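Local structure of meso-diaminopimelate dehydrogenase (Clostridium tetani, 3WGY) at residues V285-E297 / V303-P315. The protein catalyses the reversible NADP-dependent oxidative deamination of meso-diaminopimelate. The protein carries 6 engineered substitutions. Numbering follows the deposited sequence.
Sequences VAYSRAIYKLSKE and VTVLDIPFSYLSP
Tyr287 is sandwiched between two aliphatic side chains of the segment 303-315. The methyl CD2 of Leu313 sits almost over the middle of one ring face, 3.4 Å from the centroid of the Tyr287 ring and only 5° off its normal, and CG1 of Val305 lies against the other face, 4.0 Å from that centroid; both are CH-pi contacts. CD1 of Ile308 meets the ring edge. A water in the ring plane accepts from Tyr287 OH and donates to the carbonyl oxygens of Val305 and Ile308, so the ring is held at its hydroxyl as well as on its faces, while the water links the two carbonyls.

One turn on, the backbones come closest where the small Ala290 lets Tyr312 approach, CB of Ala290 lying 3.5 Å from CB of Tyr312. The branches of Ile308 spread over the helix, with CG2 against Ala290 CB, CD1 against Ile291 CD1 and CG1 against Leu294 CD1. With CG anti to its carbonyl carbon (chi1 -75°), Tyr312 sends its ring along the helix, past CB of Lys293 and CD2 of Leu294, to Glu297 just beyond the helical turns. There Tyr312 OH donates to the syn lone pair of Glu297 OE2 at 2.8 Å.

At the other polar border, the extended Lys293 chain carries NZ to the Ser314 carbonyl, nearly in line with its C=O; the distance from NZ to Ser314 O, 2.5 Å, is unusually short and its exact value doubtful. Arg289, bent at chi3, lays one guanidinium face on CD of Pro315, while NH1 makes a weak bond to Leu313 O; Asp28 and Asn26 hold NE and NH2. Helix 276-296 leads into strand 301-303, outermost in the chain's parallel sheet, and the following segment, with two 3-10 turns, folds back over the helix beside the subunit interface, consistent with a Rossmann-type dinucleotide-binding domain.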
ATOM      1  N   VAL B 285     -12.713  -6.761   9.494  1.00 28.60           N
ATOM      2  CA  VAL B 285     -13.385  -7.847   8.798  1.00 26.56           C
ATOM      3  C   VAL B 285     -12.503  -8.495   7.733  1.00 28.47           C
ATOM      4  O   VAL B 285     -12.411  -9.721   7.676  1.00 30.65           O
ATOM      5  CB  VAL B 285     -14.686  -7.369   8.141  1.00 28.31           C
ATOM      6  CG1 VAL B 285     -15.296  -8.496   7.304  1.00 27.02           C
ATOM      7  CG2 VAL B 285     -15.665  -6.920   9.222  1.00 31.15           C
ATOM      8  N   ALA B 286     -11.856  -7.685   6.896  1.00 25.86           N
ATOM      9  CA  ALA B 286     -10.997  -8.230   5.849  1.00 25.98           C
ATOM     10  C   ALA B 286      -9.899  -9.105   6.444  1.00 26.41           C
ATOM     11  O   ALA B 286      -9.604 -10.196   5.929  1.00 25.23           O
ATOM     12  CB  ALA B 286     -10.385  -7.114   5.033  1.00 23.20           C
ATOM     13  N   TYR B 287      -9.291  -8.626   7.525  1.00 26.49           N
ATOM     14  CA  TYR B 287      -8.236  -9.382   8.182  1.00 28.96           C
ATOM     15  C   TYR B 287      -8.767 -10.650   8.852  1.00 31.51           C
ATOM     16  O   TYR B 287      -8.005 -11.577   9.120  1.00 31.58           O
ATOM     17  CB  TYR B 287      -7.487  -8.495   9.175  1.00 28.97           C
ATOM     18  CG  TYR B 287      -6.319  -7.794   8.511  1.00 30.06           C
ATOM     19  CD1 TYR B 287      -5.099  -8.450   8.338  1.00 27.21           C
ATOM     20  CD2 TYR B 287      -6.468  -6.525   7.953  1.00 28.87           C
ATOM     21  CE1 TYR B 287      -4.057  -7.867   7.614  1.00 29.38           C
ATOM     22  CE2 TYR B 287      -5.430  -5.929   7.225  1.00 28.23           C
ATOM     23  CZ  TYR B 287      -4.232  -6.611   7.055  1.00 29.78           C
ATOM     24  OH  TYR B 287      -3.230  -6.065   6.284  1.00 28.49           O
ATOM     25  N   SER B 288     -10.073 -10.698   9.102  1.00 32.95           N
ATOM     26  CA  SER B 288     -10.674 -11.890   9.693  1.00 34.83           C
ATOM     27  C   SER B 288     -10.598 -13.005   8.667  1.00 34.22           C
ATOM     28  O   SER B 288     -10.383 -14.164   9.014  1.00 34.67           O
ATOM     29  CB  SER B 288     -12.136 -11.649  10.066  1.00 33.78           C
ATOM     30  OG  SER B 288     -12.213 -10.979  11.307  1.00 42.58           O
ATOM     31  N   ARG B 289     -10.777 -12.644   7.400  1.00 34.90           N
ATOM     32  CA  ARG B 289     -10.713 -13.623   6.327  1.00 32.35           C
ATOM     33  C   ARG B 289      -9.311 -14.217   6.289  1.00 33.94           C
ATOM     34  O   ARG B 289      -9.146 -15.420   6.099  1.00 32.30           O
ATOM     35  CB  ARG B 289     -11.032 -12.980   4.972  1.00 30.92           C
ATOM     36  CG  ARG B 289     -10.954 -13.975   3.812  1.00 29.03           C
ATOM     37  CD  ARG B 289     -11.393 -13.381   2.482  1.00 31.51           C
ATOM     38  NE  ARG B 289     -12.782 -12.922   2.490  1.00 29.81           N
ATOM     39  CZ  ARG B 289     -13.159 -11.663   2.667  1.00 30.29           C
ATOM     40  NH1 ARG B 289     -12.251 -10.708   2.852  1.00 32.36           N
ATOM     41  NH2 ARG B 289     -14.448 -11.359   2.664  1.00 30.62           N
ATOM     42  N   ALA B 290      -8.305 -13.364   6.476  1.00 33.68           N
ATOM     43  CA  ALA B 290      -6.913 -13.801   6.455  1.00 33.09           C
ATOM     44  C   ALA B 290      -6.565 -14.706   7.630  1.00 35.14           C
ATOM     45  O   ALA B 290      -5.844 -15.691   7.466  1.00 33.30           O
ATOM     46  CB  ALA B 290      -5.988 -12.597   6.455  1.00 33.18           C
ATOM     47  N   ILE B 291      -7.055 -14.358   8.817  1.00 34.51           N
ATOM     48  CA  ILE B 291      -6.772 -15.157  10.003  1.00 35.20           C
ATOM     49  C   ILE B 291      -7.436 -16.518   9.887  1.00 35.18           C
ATOM     50  O   ILE B 291      -6.862 -17.535  10.276  1.00 35.29           O
ATOM     51  CB  ILE B 291      -7.258 -14.449  11.278  1.00 35.33           C
ATOM     52  CG1 ILE B 291      -6.497 -13.133  11.443  1.00 34.91           C
ATOM     53  CG2 ILE B 291      -7.041 -15.341  12.487  1.00 35.45           C
ATOM     54  CD1 ILE B 291      -4.989 -13.279  11.360  1.00 37.05           C
ATOM     55  N   TYR B 292      -8.647 -16.529   9.347  1.00 36.13           N
ATOM     56  CA  TYR B 292      -9.374 -17.771   9.149  1.00 38.40           C
ATOM     57  C   TYR B 292      -8.529 -18.672   8.253  1.00 39.37           C
ATOM     58  O   TYR B 292      -8.324 -19.844   8.557  1.00 39.36           O
ATOM     59  CB  TYR B 292     -10.727 -17.495   8.488  1.00 38.88           C
ATOM     60  CG  TYR B 292     -11.429 -18.735   7.976  1.00 42.25           C
ATOM     61  CD1 TYR B 292     -11.171 -19.231   6.694  1.00 44.77           C
ATOM     62  CD2 TYR B 292     -12.335 -19.426   8.779  1.00 44.72           C
ATOM     63  CE1 TYR B 292     -11.798 -20.389   6.227  1.00 45.59           C
ATOM     64  CE2 TYR B 292     -12.967 -20.581   8.326  1.00 46.44           C
ATOM     65  CZ  TYR B 292     -12.696 -21.060   7.051  1.00 47.84           C
ATOM     66  OH  TYR B 292     -13.317 -22.214   6.609  1.00 48.83           O
ATOM     67  N   LYS B 293      -8.034 -18.110   7.152  1.00 39.11           N
ATOM     68  CA  LYS B 293      -7.215 -18.871   6.219  1.00 39.24           C
ATOM     69  C   LYS B 293      -5.969 -19.401   6.911  1.00 37.83           C
ATOM     70  O   LYS B 293      -5.658 -20.586   6.814  1.00 39.28           O
ATOM     71  CB  LYS B 293      -6.821 -18.001   5.026  1.00 39.17           C
ATOM     72  CG  LYS B 293      -8.011 -17.468   4.249  1.00 41.45           C
ATOM     73  CD  LYS B 293      -7.581 -16.802   2.955  1.00 44.79           C
ATOM     74  CE  LYS B 293      -8.774 -16.278   2.185  1.00 45.94           C
ATOM     75  NZ  LYS B 293      -8.395 -15.821   0.825  1.00 49.15           N
ATOM     76  N   LEU B 294      -5.261 -18.525   7.619  1.00 36.80           N
ATOM     77  CA  LEU B 294      -4.057 -18.932   8.321  1.00 35.86           C
ATOM     78  C   LEU B 294      -4.329 -19.954   9.421  1.00 37.96           C
ATOM     79  O   LEU B 294      -3.497 -20.825   9.677  1.00 37.07           O
ATOM     80  CB  LEU B 294      -3.346 -17.717   8.918  1.00 36.35           C
ATOM     81  CG  LEU B 294      -2.551 -16.837   7.948  1.00 35.91           C
ATOM     82  CD1 LEU B 294      -2.009 -15.641   8.699  1.00 36.49           C
ATOM     83  CD2 LEU B 294      -1.409 -17.634   7.330  1.00 34.66           C
ATOM     84  N   SER B 295      -5.482 -19.851  10.079  1.00 38.47           N
ATOM     85  CA  SER B 295      -5.805 -20.796  11.143  1.00 40.47           C
ATOM     86  C   SER B 295      -5.963 -22.198  10.562  1.00 41.78           C
ATOM     87  O   SER B 295      -5.548 -23.178  11.180  1.00 41.73           O
ATOM     88  CB  SER B 295      -7.092 -20.390  11.875  1.00 39.22           C
ATOM     89  OG  SER B 295      -8.238 -20.602  11.074  1.00 38.27           O
ATOM     90  N   LYS B 296      -6.558 -22.289   9.372  1.00 43.31           N
ATOM     91  CA  LYS B 296      -6.750 -23.573   8.702  1.00 45.18           C
ATOM     92  C   LYS B 296      -5.418 -24.195   8.271  1.00 46.38           C
ATOM     93  O   LYS B 296      -5.269 -25.420   8.252  1.00 47.24           O
ATOM     94  CB  LYS B 296      -7.651 -23.403   7.476  1.00 46.36           C
ATOM     95  CG  LYS B 296      -9.072 -22.987   7.810  1.00 48.91           C
ATOM     96  CD  LYS B 296      -9.743 -24.014   8.713  1.00 51.14           C
ATOM     97  CE  LYS B 296     -11.125 -23.562   9.150  1.00 51.74           C
ATOM     98  NZ  LYS B 296     -11.706 -24.510  10.139  1.00 54.38           N
ATOM     99  N   GLU B 297      -4.455 -23.350   7.918  1.00 46.66           N
ATOM    100  CA  GLU B 297      -3.144 -23.828   7.503  1.00 46.23           C
ATOM    101  C   GLU B 297      -2.352 -24.178   8.753  1.00 47.59           C
ATOM    102  O   GLU B 297      -1.143 -24.405   8.697  1.00 49.08           O
ATOM    103  CB  GLU B 297      -2.397 -22.751   6.716  1.00 45.18           C
ATOM    104  CG  GLU B 297      -3.179 -22.154   5.569  1.00 43.70           C
ATOM    105  CD  GLU B 297      -2.387 -21.098   4.824  1.00 43.53           C
ATOM    106  OE1 GLU B 297      -1.348 -20.650   5.349  1.00 43.96           O
ATOM    107  OE2 GLU B 297      -2.813 -20.711   3.719  1.00 42.86           O
ATOM    108  N   VAL B 303       0.286 -12.696  15.346  1.00 36.17           N
ATOM    109  CA  VAL B 303       0.813 -12.114  14.114  1.00 35.09           C
ATOM    110  C   VAL B 303       0.309 -10.685  13.985  1.00 33.11           C
ATOM    111  O   VAL B 303      -0.693 -10.312  14.602  1.00 32.47           O
ATOM    112  CB  VAL B 303       0.329 -12.891  12.862  1.00 34.53           C
ATOM    113  CG1 VAL B 303       0.913 -14.293  12.849  1.00 34.60           C
ATOM    114  CG2 VAL B 303      -1.191 -12.945  12.845  1.00 32.96           C
ATOM    115  N   THR B 304       1.017  -9.891  13.188  1.00 31.48           N
ATOM    116  CA  THR B 304       0.635  -8.512  12.936  1.00 30.40           C
ATOM    117  C   THR B 304       0.362  -8.415  11.435  1.00 30.63           C
ATOM    118  O   THR B 304       0.623  -9.368  10.691  1.00 30.34           O
ATOM    119  CB  THR B 304       1.768  -7.526  13.306  1.00 30.13           C
ATOM    120  OG1 THR B 304       2.810  -7.592  12.325  1.00 31.77           O
ATOM    121  CG2 THR B 304       2.350  -7.870  14.671  1.00 31.23           C
ATOM    122  N   VAL B 305      -0.160  -7.278  10.984  1.00 29.17           N
ATOM    123  CA  VAL B 305      -0.431  -7.117   9.562  1.00 29.48           C
ATOM    124  C   VAL B 305       0.849  -7.282   8.740  1.00 29.95           C
ATOM    125  O   VAL B 305       0.797  -7.652   7.574  1.00 29.00           O
ATOM    126  CB  VAL B 305      -1.042  -5.731   9.259  1.00 29.12           C
ATOM    127  CG1 VAL B 305      -2.381  -5.605   9.953  1.00 30.79           C
ATOM    128  CG2 VAL B 305      -0.098  -4.620   9.722  1.00 27.87           C
ATOM    129  N   LEU B 306       1.992  -7.007   9.362  1.00 31.08           N
ATOM    130  CA  LEU B 306       3.294  -7.114   8.704  1.00 32.60           C
ATOM    131  C   LEU B 306       3.641  -8.523   8.227  1.00 33.28           C
ATOM    132  O   LEU B 306       4.429  -8.678   7.295  1.00 33.11           O
ATOM    133  CB  LEU B 306       4.403  -6.629   9.644  1.00 33.66           C
ATOM    134  CG  LEU B 306       4.675  -5.123   9.812  1.00 37.65           C
ATOM    135  CD1 LEU B 306       3.392  -4.350   9.955  1.00 38.61           C
ATOM    136  CD2 LEU B 306       5.571  -4.911  11.029  1.00 35.00           C
ATOM    137  N   ASP B 307       3.052  -9.539   8.861  1.00 34.00           N
ATOM    138  CA  ASP B 307       3.309 -10.941   8.516  1.00 33.75           C
ATOM    139  C   ASP B 307       2.309 -11.545   7.540  1.00 32.90           C
ATOM    140  O   ASP B 307       2.460 -12.700   7.153  1.00 34.31           O
ATOM    141  CB  ASP B 307       3.254 -11.831   9.766  1.00 32.79           C
ATOM    142  CG  ASP B 307       4.028 -11.270  10.931  1.00 34.24           C
ATOM    143  OD1 ASP B 307       5.242 -11.041  10.783  1.00 33.30           O
ATOM    144  OD2 ASP B 307       3.413 -11.068  12.002  1.00 34.73           O
ATOM    145  N   ILE B 308       1.295 -10.787   7.142  1.00 32.49           N
ATOM    146  CA  ILE B 308       0.256 -11.332   6.271  1.00 33.44           C
ATOM    147  C   ILE B 308       0.225 -10.837   4.824  1.00 32.60           C
ATOM    148  O   ILE B 308       0.045  -9.655   4.566  1.00 31.32           O
ATOM    149  CB  ILE B 308      -1.135 -11.064   6.887  1.00 34.62           C
ATOM    150  CG1 ILE B 308      -1.186 -11.604   8.317  1.00 34.66           C
ATOM    151  CG2 ILE B 308      -2.214 -11.711   6.043  1.00 35.83           C
ATOM    152  CD1 ILE B 308      -2.457 -11.225   9.052  1.00 31.70           C
ATOM    153  N   PRO B 309       0.372 -11.758   3.861  1.00 31.40           N
ATOM    154  CA  PRO B 309       0.356 -11.417   2.433  1.00 31.34           C
ATOM    155  C   PRO B 309      -1.023 -10.850   2.112  1.00 28.30           C
ATOM    156  O   PRO B 309      -2.033 -11.325   2.643  1.00 26.94           O
ATOM    157  CB  PRO B 309       0.593 -12.770   1.750  1.00 32.15           C
ATOM    158  CG  PRO B 309       1.316 -13.566   2.793  1.00 33.24           C
ATOM    159  CD  PRO B 309       0.568 -13.202   4.048  1.00 31.69           C
ATOM    160  N   PHE B 310      -1.069  -9.838   1.255  1.00 28.74           N
ATOM    161  CA  PHE B 310      -2.343  -9.223   0.906  1.00 30.14           C
ATOM    162  C   PHE B 310      -3.318 -10.217   0.269  1.00 29.46           C
ATOM    163  O   PHE B 310      -4.529 -10.046   0.362  1.00 29.12           O
ATOM    164  CB  PHE B 310      -2.120  -8.034  -0.030  1.00 30.29           C
ATOM    165  CG  PHE B 310      -1.626  -6.793   0.665  1.00 30.82           C
ATOM    166  CD1 PHE B 310      -1.133  -6.846   1.965  1.00 28.82           C
ATOM    167  CD2 PHE B 310      -1.633  -5.571   0.005  1.00 28.99           C
ATOM    168  CE1 PHE B 310      -0.653  -5.698   2.593  1.00 30.97           C
ATOM    169  CE2 PHE B 310      -1.157  -4.418   0.624  1.00 27.85           C
ATOM    170  CZ  PHE B 310      -0.667  -4.478   1.915  1.00 27.95           C
ATOM    171  N   SER B 311      -2.792 -11.266  -0.357  1.00 29.29           N
ATOM    172  CA  SER B 311      -3.648 -12.272  -0.992  1.00 31.48           C
ATOM    173  C   SER B 311      -4.677 -12.871  -0.024  1.00 31.60           C
ATOM    174  O   SER B 311      -5.788 -13.223  -0.430  1.00 31.06           O
ATOM    175  CB  SER B 311      -2.797 -13.401  -1.577  1.00 31.22           C
ATOM    176  OG  SER B 311      -2.056 -14.052  -0.562  1.00 36.13           O
ATOM    177  N   TYR B 312      -4.310 -12.989   1.250  1.00 31.19           N
ATOM    178  CA  TYR B 312      -5.214 -13.557   2.247  1.00 31.22           C
ATOM    179  C   TYR B 312      -6.416 -12.681   2.593  1.00 33.02           C
ATOM    180  O   TYR B 312      -7.383 -13.162   3.179  1.00 32.28           O
ATOM    181  CB  TYR B 312      -4.453 -13.878   3.531  1.00 32.07           C
ATOM    182  CG  TYR B 312      -3.576 -15.105   3.447  1.00 34.39           C
ATOM    183  CD1 TYR B 312      -2.455 -15.138   2.618  1.00 36.25           C
ATOM    184  CD2 TYR B 312      -3.864 -16.236   4.209  1.00 37.06           C
ATOM    185  CE1 TYR B 312      -1.638 -16.270   2.554  1.00 37.85           C
ATOM    186  CE2 TYR B 312      -3.059 -17.371   4.155  1.00 39.04           C
ATOM    187  CZ  TYR B 312      -1.946 -17.383   3.326  1.00 39.78           C
ATOM    188  OH  TYR B 312      -1.143 -18.502   3.288  1.00 39.89           O
ATOM    189  N   LEU B 313      -6.354 -11.399   2.235  1.00 32.66           N
ATOM    190  CA  LEU B 313      -7.437 -10.457   2.514  1.00 32.50           C
ATOM    191  C   LEU B 313      -8.570 -10.560   1.498  1.00 34.57           C
ATOM    192  O   LEU B 313      -9.641  -9.974   1.684  1.00 34.81           O
ATOM    193  CB  LEU B 313      -6.903  -9.028   2.504  1.00 32.00           C
ATOM    194  CG  LEU B 313      -5.784  -8.667   3.483  1.00 29.54           C
ATOM    195  CD1 LEU B 313      -5.345  -7.231   3.207  1.00 28.88           C
ATOM    196  CD2 LEU B 313      -6.280  -8.821   4.927  1.00 28.32           C
ATOM    197  N   SER B 314      -8.332 -11.308   0.429  1.00 33.89           N
ATOM    198  CA  SER B 314      -9.328 -11.456  -0.621  1.00 35.57           C
ATOM    199  C   SER B 314      -9.987 -12.829  -0.671  1.00 36.09           C
ATOM    200  O   SER B 314      -9.359 -13.842  -0.378  1.00 34.86           O
ATOM    201  CB  SER B 314      -8.687 -11.163  -1.979  1.00 34.36           C
ATOM    202  OG  SER B 314      -9.598 -11.430  -3.032  1.00 35.86           O
ATOM    203  N   PRO B 315     -11.277 -12.868  -1.028  1.00 37.09           N
ATOM    204  CA  PRO B 315     -12.011 -14.130  -1.122  1.00 39.25           C
ATOM    205  C   PRO B 315     -11.788 -14.778  -2.487  1.00 40.05           C
ATOM    206  O   PRO B 315     -12.238 -15.891  -2.735  1.00 40.17           O
ATOM    207  CB  PRO B 315     -13.458 -13.697  -0.917  1.00 39.14           C
ATOM    208  CG  PRO B 315     -13.490 -12.371  -1.611  1.00 37.38           C
ATOM    209  CD  PRO B 315     -12.198 -11.720  -1.130  1.00 38.85           C
TER
HETATM  210  O   HOH W   1      -0.906  -7.406   5.792  1.00 26.46           O